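Local coordinates for uncharacterized protein TP-0789 domain-containing protein (Desulfovibrio piger ATCC 29098, PDB 4Z48) that is of unknown function but, as a DUF1329 protein with a LolA-like domain, may take part in sorting outer-membrane lipoproteins, at residues Met92-Pro97 / Arg103-Ser108. Numbering follows the deposited sequence.
Sequences MWVYLP and RRISGS
Arg-103 meets Val-94 as an antiparallel hydrogen-bonded pair: Arg-103 N donates to Val-94 O and Val-94 N to Arg-103 O, both at 2.9 Å. Arg-103 O also takes a CA-H...O contact from Trp-93 CA (3.4 Å). Next comes Arg-104, in a non-hydrogen-bonded pair with Trp-93. Their side chains run side by side in the same direction; the arginine chain is extended until it bends at chi3 (-76°), which brings its guanidinium alongside the indole. Arg-104 NH2 lies 3.4 Å from Trp-93 CZ2, while Trp-93 NE1 sits over one guanidinium face near its rim. The two planes are 56° apart, so the groups do not stack flat. Arg-104 NH1 forms a salt bridge with Asp-91 and donates to a water that also accepts from Met-92 N and donates to Ile-105 O. Ile-105 N donates a further backbone bond to Met-92 O at 2.9 Å. On the face shared with Val-94, Ile-105 CD1 packs 3.8 Å from Val-94 CG1 and also touches the selenium of selenomethionine Met-92; Tyr-78 of the next strand adjoins both Val-94 and Ile-105. The hairpin adds 101-104 as an outermost strand within this chain, beside 91-96, whose other neighbour is 77-82. Exposed Arg-103 shares the face of Val-94; on the other, Arg-104, lying against the buried indole of Trp-93, has its charge probably balanced by Asp-91.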
# COMPACT_ATOMS: atom_id res chain seq x y z
N MSE A 92 -7.91 11.61 1.96
CA MSE A 92 -7.41 11.39 0.62
C MSE A 92 -8.15 12.30 -0.35
O MSE A 92 -9.38 12.49 -0.26
CB MSE A 92 -7.57 9.92 0.22
CG MSE A 92 -7.07 9.61 -1.18
SE MSE A 92 -7.23 7.72 -1.58
CE MSE A 92 -6.10 7.04 -0.31
N TRP A 93 -7.38 12.86 -1.27
CA TRP A 93 -7.89 13.70 -2.34
C TRP A 93 -7.20 13.39 -3.67
O TRP A 93 -6.03 12.98 -3.71
CB TRP A 93 -7.66 15.18 -2.02
CG TRP A 93 -8.31 15.67 -0.76
CD1 TRP A 93 -9.52 16.29 -0.65
CD2 TRP A 93 -7.70 15.74 0.53
NE1 TRP A 93 -9.71 16.71 0.64
CE2 TRP A 93 -8.61 16.40 1.39
CE3 TRP A 93 -6.46 15.30 1.05
CZ2 TRP A 93 -8.32 16.66 2.73
CZ3 TRP A 93 -6.17 15.56 2.38
CH2 TRP A 93 -7.10 16.21 3.21
N VAL A 94 -7.91 13.62 -4.76
CA VAL A 94 -7.36 13.45 -6.11
C VAL A 94 -7.61 14.74 -6.89
O VAL A 94 -8.72 15.26 -6.85
CB VAL A 94 -7.93 12.20 -6.87
CG1 VAL A 94 -9.46 12.23 -6.98
CG2 VAL A 94 -7.29 12.05 -8.26
N TYR A 95 -6.55 15.26 -7.56
CA TYR A 95 -6.65 16.34 -8.55
C TYR A 95 -6.76 15.66 -9.93
O TYR A 95 -5.88 14.88 -10.30
CB TYR A 95 -5.46 17.31 -8.47
CG TYR A 95 -5.47 18.30 -9.62
CD1 TYR A 95 -6.22 19.46 -9.56
CD2 TYR A 95 -4.77 18.02 -10.80
CE1 TYR A 95 -6.30 20.33 -10.65
CE2 TYR A 95 -4.82 18.90 -11.88
CZ TYR A 95 -5.57 20.06 -11.79
OH TYR A 95 -5.62 20.93 -12.86
N LEU A 96 -7.86 15.92 -10.65
CA LEU A 96 -8.15 15.36 -11.98
C LEU A 96 -7.86 16.42 -13.05
O LEU A 96 -8.54 17.45 -13.07
CB LEU A 96 -9.61 14.88 -12.06
CG LEU A 96 -9.98 13.75 -11.07
CD1 LEU A 96 -11.51 13.64 -10.93
CD2 LEU A 96 -9.40 12.42 -11.50
N PRO A 97 -6.84 16.22 -13.92
CA PRO A 97 -6.46 17.27 -14.89
C PRO A 97 -7.53 17.60 -15.93
O PRO A 97 -7.55 18.75 -16.37
CB PRO A 97 -5.21 16.70 -15.56
CG PRO A 97 -5.33 15.17 -15.38
CD PRO A 97 -5.90 15.07 -14.00
N ARG A 103 -11.18 16.31 -5.82
CA ARG A 103 -12.28 15.54 -5.25
C ARG A 103 -11.75 14.74 -4.05
O ARG A 103 -10.68 14.16 -4.17
CB ARG A 103 -12.89 14.58 -6.30
CG ARG A 103 -14.00 13.66 -5.76
CD ARG A 103 -14.62 12.71 -6.79
NE ARG A 103 -13.75 11.59 -7.19
CZ ARG A 103 -13.57 10.45 -6.51
NH1 ARG A 103 -14.13 10.29 -5.31
NH2 ARG A 103 -12.81 9.49 -7.01
N ARG A 104 -12.49 14.72 -2.95
CA ARG A 104 -12.15 13.95 -1.76
C ARG A 104 -12.56 12.51 -2.03
O ARG A 104 -13.64 12.28 -2.59
CB ARG A 104 -12.91 14.51 -0.52
CG ARG A 104 -12.68 13.63 0.70
CD ARG A 104 -13.47 14.08 1.92
NE ARG A 104 -12.88 15.26 2.56
CZ ARG A 104 -11.86 15.24 3.42
NH1 ARG A 104 -11.26 14.10 3.72
NH2 ARG A 104 -11.43 16.37 3.96
N ILE A 105 -11.73 11.54 -1.63
CA ILE A 105 -12.07 10.12 -1.71
C ILE A 105 -12.27 9.66 -0.28
O ILE A 105 -11.31 9.60 0.51
CB ILE A 105 -11.06 9.25 -2.48
CG1 ILE A 105 -10.89 9.71 -3.92
CG2 ILE A 105 -11.46 7.76 -2.39
CD1 ILE A 105 -9.58 9.26 -4.57
N SER A 106 -13.52 9.38 0.08
CA SER A 106 -13.82 8.98 1.45
C SER A 106 -14.89 7.90 1.47
O SER A 106 -15.55 7.67 0.46
CB SER A 106 -14.25 10.20 2.26
OG SER A 106 -15.50 10.69 1.83
N GLY A 107 -15.10 7.31 2.65
CA GLY A 107 -16.10 6.27 2.83
C GLY A 107 -15.88 5.11 1.88
O GLY A 107 -14.74 4.72 1.63
N SER A 108 -16.97 4.62 1.27
CA SER A 108 -16.95 3.49 0.34
C SER A 108 -16.18 3.81 -0.95
O SER A 108 -15.78 2.89 -1.67
CB SER A 108 -18.37 3.05 0.03
OG SER A 108 -19.03 4.08 -0.70
O HOH W 1 -10.81 11.58 2.53